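Local atomic coordinates of RAP1B (Serratia marcescens, PDB entry 4AX2), a protein that probably acts as an immunity protein, protecting Serratia marcescens from an amidase toxin that its own type VI secretion system delivers. Residues Y33-A47 with A60-F73. Numbering follows the deposited sequence.
With EDO (1,2-ethanediol), chain H.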
loop_
_atom_site.group_PDB
_atom_site.type_symbol
_atom_site.label_atom_id
_atom_site.label_comp_id
_atom_site.label_asym_id
_atom_site.label_seq_id
_atom_site.Cartn_x
_atom_site.Cartn_y
_atom_site.Cartn_z
ATOM N N TYR A 33 -14.677 6.347 4.084
ATOM C CA TYR A 33 -13.721 7.318 4.592
ATOM C C TYR A 33 -12.603 6.716 5.473
ATOM O O TYR A 33 -11.466 7.172 5.389
ATOM C CB TYR A 33 -14.431 8.420 5.376
ATOM C CG TYR A 33 -15.326 9.343 4.551
ATOM C CD1 TYR A 33 -14.918 9.829 3.305
ATOM C CD2 TYR A 33 -16.557 9.759 5.043
ATOM C CE1 TYR A 33 -15.715 10.708 2.580
ATOM C CE2 TYR A 33 -17.365 10.617 4.322
ATOM C CZ TYR A 33 -16.948 11.093 3.096
ATOM O OH TYR A 33 -17.753 11.962 2.396
ATOM N N HIS A 34 -12.921 5.718 6.306
ATOM C CA HIS A 34 -11.889 5.125 7.148
ATOM C C HIS A 34 -10.776 4.537 6.302
ATOM O O HIS A 34 -9.609 4.650 6.655
ATOM C CB HIS A 34 -12.452 4.096 8.149
ATOM C CG HIS A 34 -13.161 2.906 7.519
ATOM N ND1 HIS A 34 -12.505 1.795 7.117
ATOM C CD2 HIS A 34 -14.508 2.664 7.291
ATOM C CE1 HIS A 34 -13.378 0.902 6.633
ATOM N NE2 HIS A 34 -14.613 1.427 6.751
ATOM N N GLN A 35 -11.119 3.968 5.148
ATOM C CA GLN A 35 -10.102 3.486 4.219
ATOM C C GLN A 35 -9.238 4.595 3.632
ATOM O O GLN A 35 -8.035 4.419 3.474
ATOM C CB GLN A 35 -10.728 2.654 3.100
ATOM C CG GLN A 35 -9.699 1.971 2.210
ATOM C CD GLN A 35 -8.869 0.910 2.938
ATOM O OE1 GLN A 35 -9.410 0.079 3.659
ATOM N NE2 GLN A 35 -7.547 0.941 2.740
ATOM N N VAL A 36 -9.837 5.748 3.323
ATOM C CA VAL A 36 -9.063 6.881 2.810
ATOM C C VAL A 36 -7.985 7.313 3.787
ATOM O O VAL A 36 -6.875 7.646 3.378
ATOM C CB VAL A 36 -9.945 8.088 2.470
ATOM C CG1 VAL A 36 -9.096 9.220 1.877
ATOM C CG2 VAL A 36 -11.065 7.666 1.521
ATOM N N VAL A 37 -8.302 7.297 5.077
ATOM C CA VAL A 37 -7.332 7.619 6.107
ATOM C C VAL A 37 -6.157 6.639 6.027
ATOM O O VAL A 37 -5.006 7.044 6.175
ATOM C CB VAL A 37 -7.958 7.571 7.505
ATOM C CG1 VAL A 37 -6.880 7.761 8.563
ATOM C CG2 VAL A 37 -9.075 8.623 7.642
ATOM N N LYS A 38 -6.456 5.364 5.821
ATOM C CA LYS A 38 -5.380 4.337 5.711
ATOM C C LYS A 38 -4.504 4.575 4.485
ATOM O O LYS A 38 -3.302 4.397 4.553
ATOM C CB LYS A 38 -5.930 2.916 5.719
ATOM C CG LYS A 38 -6.699 2.581 6.987
ATOM C CD LYS A 38 -6.559 1.124 7.412
ATOM C CE LYS A 38 -7.164 0.128 6.421
ATOM N NZ LYS A 38 -6.856 -1.317 6.746
ATOM N N GLU A 39 -5.111 5.004 3.371
ATOM C CA GLU A 39 -4.343 5.344 2.175
ATOM C C GLU A 39 -3.396 6.499 2.475
ATOM O O GLU A 39 -2.247 6.505 2.015
ATOM C CB GLU A 39 -5.236 5.751 1.003
ATOM C CG GLU A 39 -6.331 4.763 0.640
ATOM C CD GLU A 39 -5.810 3.397 0.253
ATOM O OE1 GLU A 39 -5.245 3.296 -0.855
ATOM O OE2 GLU A 39 -6.039 2.436 1.012
ATOM N N LEU A 40 -3.884 7.495 3.218
ATOM C CA LEU A 40 -3.037 8.624 3.592
ATOM C C LEU A 40 -1.870 8.125 4.451
ATOM O O LEU A 40 -0.704 8.466 4.202
ATOM C CB LEU A 40 -3.848 9.680 4.363
ATOM C CG LEU A 40 -3.119 10.929 4.862
ATOM C CD1 LEU A 40 -4.123 12.060 5.061
ATOM C CD2 LEU A 40 -2.356 10.673 6.163
ATOM N N ALA A 41 -2.198 7.308 5.449
ATOM C CA ALA A 41 -1.187 6.788 6.372
ATOM C C ALA A 41 -0.114 5.967 5.656
ATOM O O ALA A 41 1.071 6.158 5.905
ATOM C CB ALA A 41 -1.837 5.965 7.489
ATOM N N LEU A 42 -0.533 5.069 4.777
ATOM C CA LEU A 42 0.407 4.261 3.980
ATOM C C LEU A 42 1.308 5.158 3.117
ATOM O O LEU A 42 2.534 5.019 3.123
ATOM C CB LEU A 42 -0.397 3.284 3.110
ATOM C CG LEU A 42 0.409 2.430 2.117
ATOM C CD1 LEU A 42 1.558 1.685 2.800
ATOM C CD2 LEU A 42 -0.505 1.459 1.399
ATOM N N SER A 43 0.696 6.082 2.376
ATOM C CA SER A 43 1.447 6.950 1.476
ATOM C C SER A 43 2.478 7.779 2.241
ATOM O O SER A 43 3.618 7.911 1.818
ATOM C CB SER A 43 0.504 7.879 0.684
ATOM O OG SER A 43 -0.428 7.146 -0.090
ATOM N N ARG A 44 2.079 8.333 3.375
ATOM C CA ARG A 44 3.016 9.116 4.184
ATOM C C ARG A 44 4.106 8.262 4.827
ATOM O O ARG A 44 5.244 8.673 4.904
ATOM C CB ARG A 44 2.266 9.938 5.234
ATOM C CG ARG A 44 3.193 10.873 5.999
ATOM C CD ARG A 44 2.441 11.829 6.884
ATOM N NE ARG A 44 1.600 12.742 6.123
ATOM C CZ ARG A 44 0.530 13.355 6.617
ATOM N NH1 ARG A 44 0.157 13.167 7.890
ATOM N NH2 ARG A 44 -0.151 14.187 5.845
ATOM N N CYS A 45 3.774 7.043 5.241
ATOM C CA CYS A 45 4.784 6.120 5.746
ATOM C C CYS A 45 5.831 5.892 4.653
ATOM O O CYS A 45 7.039 5.983 4.902
ATOM C CB CYS A 45 4.127 4.800 6.169
ATOM S SG CYS A 45 5.220 3.623 6.972
ATOM N N LEU A 46 5.364 5.642 3.432
ATOM C CA LEU A 46 6.264 5.409 2.306
ATOM C C LEU A 46 7.136 6.638 2.030
ATOM O O LEU A 46 8.321 6.495 1.780
ATOM C CB LEU A 46 5.472 5.016 1.058
ATOM C CG LEU A 46 4.753 3.669 1.158
ATOM C CD1 LEU A 46 3.793 3.445 -0.025
ATOM C CD2 LEU A 46 5.786 2.550 1.236
ATOM N N ALA A 47 6.543 7.831 2.091
ATOM C CA ALA A 47 7.319 9.091 1.982
ATOM C C ALA A 47 8.416 9.196 3.033
ATOM O O ALA A 47 9.541 9.630 2.732
ATOM C CB ALA A 47 6.393 10.296 2.074
ATOM N N ALA A 60 5.031 10.462 -2.912
ATOM C CA ALA A 60 4.261 9.804 -1.859
ATOM C C ALA A 60 3.672 10.812 -0.855
ATOM O O ALA A 60 2.522 10.665 -0.419
ATOM C CB ALA A 60 5.127 8.753 -1.142
ATOM N N ALA A 61 4.465 11.819 -0.486
ATOM C CA ALA A 61 4.009 12.886 0.443
ATOM C C ALA A 61 2.831 13.641 -0.133
ATOM O O ALA A 61 1.807 13.843 0.537
ATOM C CB ALA A 61 5.156 13.846 0.755
ATOM N N ARG A 62 2.958 14.047 -1.388
ATOM C CA ARG A 62 1.896 14.781 -2.054
ATOM C C ARG A 62 0.648 13.941 -2.240
ATOM O O ARG A 62 -0.478 14.448 -2.143
ATOM C CB ARG A 62 2.404 15.324 -3.395
ATOM C CG ARG A 62 3.399 16.465 -3.223
ATOM C CD ARG A 62 4.086 16.820 -4.533
ATOM N NE ARG A 62 4.808 18.090 -4.434
ATOM C CZ ARG A 62 5.679 18.548 -5.334
ATOM N NH1 ARG A 62 5.983 17.849 -6.428
ATOM N NH2 ARG A 62 6.260 19.728 -5.132
ATOM N N THR A 63 0.834 12.661 -2.541
ATOM C CA THR A 63 -0.311 11.718 -2.627
ATOM C C THR A 63 -1.042 11.619 -1.279
ATOM O O THR A 63 -2.273 11.693 -1.215
ATOM C CB THR A 63 0.183 10.325 -3.048
ATOM O OG1 THR A 63 0.768 10.406 -4.356
ATOM C CG2 THR A 63 -0.956 9.265 -3.015
ATOM N N ALA A 64 -0.276 11.461 -0.203
ATOM C CA ALA A 64 -0.849 11.436 1.154
ATOM C C ALA A 64 -1.646 12.702 1.422
ATOM O O ALA A 64 -2.824 12.650 1.816
ATOM C CB ALA A 64 0.244 11.264 2.203
ATOM N N ASN A 65 -1.012 13.852 1.196
ATOM C CA ASN A 65 -1.659 15.124 1.493
ATOM C C ASN A 65 -2.940 15.326 0.685
ATOM O O ASN A 65 -3.935 15.847 1.199
ATOM C CB ASN A 65 -0.684 16.286 1.296
ATOM C CG ASN A 65 0.425 16.293 2.339
ATOM O OD1 ASN A 65 0.245 15.757 3.444
ATOM N ND2 ASN A 65 1.586 16.876 1.990
ATOM N N ALA A 66 -2.903 14.891 -0.565
ATOM C CA ALA A 66 -4.030 15.046 -1.479
ATOM C C ALA A 66 -5.248 14.238 -1.025
ATOM O O ALA A 66 -6.380 14.592 -1.367
ATOM C CB ALA A 66 -3.613 14.648 -2.909
ATOM N N MET A 67 -5.029 13.179 -0.252
ATOM C CA MET A 67 -6.137 12.342 0.238
ATOM C C MET A 67 -7.109 13.145 1.092
ATOM O O MET A 67 -8.299 12.831 1.146
ATOM C CB MET A 67 -5.655 11.149 1.089
ATOM C CG MET A 67 -4.786 10.106 0.377
ATOM S SD MET A 67 -5.708 9.321 -0.947
ATOM C CE MET A 67 -4.428 8.278 -1.686
ATOM N N ARG A 68 -6.592 14.129 1.821
ATOM C CA ARG A 68 -7.432 14.873 2.748
ATOM C C ARG A 68 -8.586 15.599 2.038
ATOM O O ARG A 68 -9.605 15.871 2.662
ATOM C CB ARG A 68 -6.594 15.866 3.536
ATOM C CG ARG A 68 -5.488 15.201 4.358
ATOM C CD ARG A 68 -4.642 16.210 5.098
ATOM N NE ARG A 68 -4.051 17.195 4.194
ATOM C CZ ARG A 68 -2.886 17.796 4.391
ATOM N NH1 ARG A 68 -2.158 17.520 5.465
ATOM N NH2 ARG A 68 -2.449 18.683 3.513
ATOM N N GLU A 69 -8.436 15.905 0.749
ATOM C CA GLU A 69 -9.503 16.592 0.010
ATOM C C GLU A 69 -10.762 15.710 -0.094
ATOM O O GLU A 69 -11.856 16.234 -0.245
ATOM C CB GLU A 69 -9.019 17.029 -1.388
ATOM C CG GLU A 69 -10.049 17.832 -2.177
ATOM C CD GLU A 69 -9.505 18.555 -3.410
ATOM O OE1 GLU A 69 -8.375 18.259 -3.848
ATOM O OE2 GLU A 69 -10.230 19.424 -3.962
ATOM N N TRP A 70 -10.613 14.390 0.033
ATOM C CA TRP A 70 -11.701 13.464 -0.296
ATOM C C TRP A 70 -12.335 12.824 0.904
ATOM O O TRP A 70 -13.052 11.827 0.771
ATOM C CB TRP A 70 -11.206 12.420 -1.306
ATOM C CG TRP A 70 -10.454 13.123 -2.402
ATOM C CD1 TRP A 70 -9.089 13.063 -2.688
ATOM C CD2 TRP A 70 -10.999 14.120 -3.322
ATOM N NE1 TRP A 70 -8.778 13.893 -3.736
ATOM C CE2 TRP A 70 -9.885 14.571 -4.151
ATOM C CE3 TRP A 70 -12.266 14.646 -3.549
ATOM C CZ2 TRP A 70 -10.056 15.506 -5.156
ATOM C CZ3 TRP A 70 -12.429 15.602 -4.565
ATOM C CH2 TRP A 70 -11.346 16.020 -5.346
ATOM N N MET A 71 -12.096 13.404 2.075
ATOM C CA MET A 71 -12.707 12.937 3.319
ATOM C C MET A 71 -12.851 14.050 4.346
ATOM O O MET A 71 -12.026 14.962 4.399
ATOM C CB MET A 71 -11.838 11.824 3.926
ATOM C CG MET A 71 -10.370 12.204 4.062
ATOM S SD MET A 71 -9.534 10.986 5.102
ATOM C CE MET A 71 -7.829 11.540 4.897
ATOM N N PRO A 72 -13.879 13.959 5.215
ATOM C CA PRO A 72 -14.054 14.947 6.279
ATOM C C PRO A 72 -13.115 14.634 7.463
ATOM O O PRO A 72 -13.549 14.228 8.542
ATOM C CB PRO A 72 -15.534 14.810 6.636
ATOM C CG PRO A 72 -15.835 13.381 6.387
ATOM C CD PRO A 72 -14.954 12.958 5.220
ATOM N N PHE A 73 -11.826 14.817 7.201
ATOM C CA PHE A 73 -10.729 14.413 8.076
ATOM C C PHE A 73 -10.520 15.458 9.166
ATOM O O PHE A 73 -10.669 16.668 8.929
ATOM C CB PHE A 73 -9.469 14.319 7.212
ATOM C CG PHE A 73 -8.250 13.818 7.925
ATOM C CD1 PHE A 73 -8.236 12.566 8.523
ATOM C CD2 PHE A 73 -7.095 14.583 7.952
ATOM C CE1 PHE A 73 -7.092 12.087 9.139
ATOM C CE2 PHE A 73 -5.947 14.123 8.587
ATOM C CZ PHE A 73 -5.949 12.878 9.196
HETATM C C1 EDO H . 3.083 20.527 -2.555
HETATM O O1 EDO H . 1.993 20.735 -3.462
HETATM C C2 EDO H . 4.182 21.570 -2.816
HETATM O O2 EDO H . 5.446 21.108 -2.312
HETATM O O HOH W 1 2.553 13.610 3.595
#
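Met71 turns CG into the cramped site between its backbone N and carbonyl carbon (chi1 51°) and then runs extended, which carries its sulfur and methyl along helix 33-47: SD rests 3.5 Å from Val37 CG2 and also touches Val36 CG1, and CE reaches Leu40 CD1. A flexible, unbranched thioether suits this seam between two beta-branched valines and a leucine. Leu40, with CG anti to the backbone N (chi1 179°), lays CD1 3.5 Å from Arg68 CG, using the aliphatic part of that arginine as apolar cover. Beside it, Met67 packs CG on Leu40 CA and bends CE to Glu39 CB. At the N-terminal end of the helix, Pro72 drops CD over the centre of the Tyr33 ring, 3.3 Å from the centroid, a CH-pi contact made by the rigid ring at the centre of an inverse gamma turn. Toward the other end alanines and a serine face each other. Ser43 CB lies 3.7 Å from Ala64 CB; such small side chains let the nearly antiparallel axes of 33-47 and 60-67 approach to 7.6 Å. Ser43 OG turns back to Glu39 O, satisfying its hydroxyl within the helix. At the border, Arg44 NH2 donates to Asn65 OD1 at 2.9 Å, almost in line with the C=O but with a bent N-H (143°), while Arg44 NE reaches Ala61 O through a water. Arg44 NH1 donates to Asn83 OD1. This antiparallel helical hairpin is mostly apolar inside; at its margin Asn65 OD1, also over an Arg68 guanidinium face, probably softens the closeness of the two arginines.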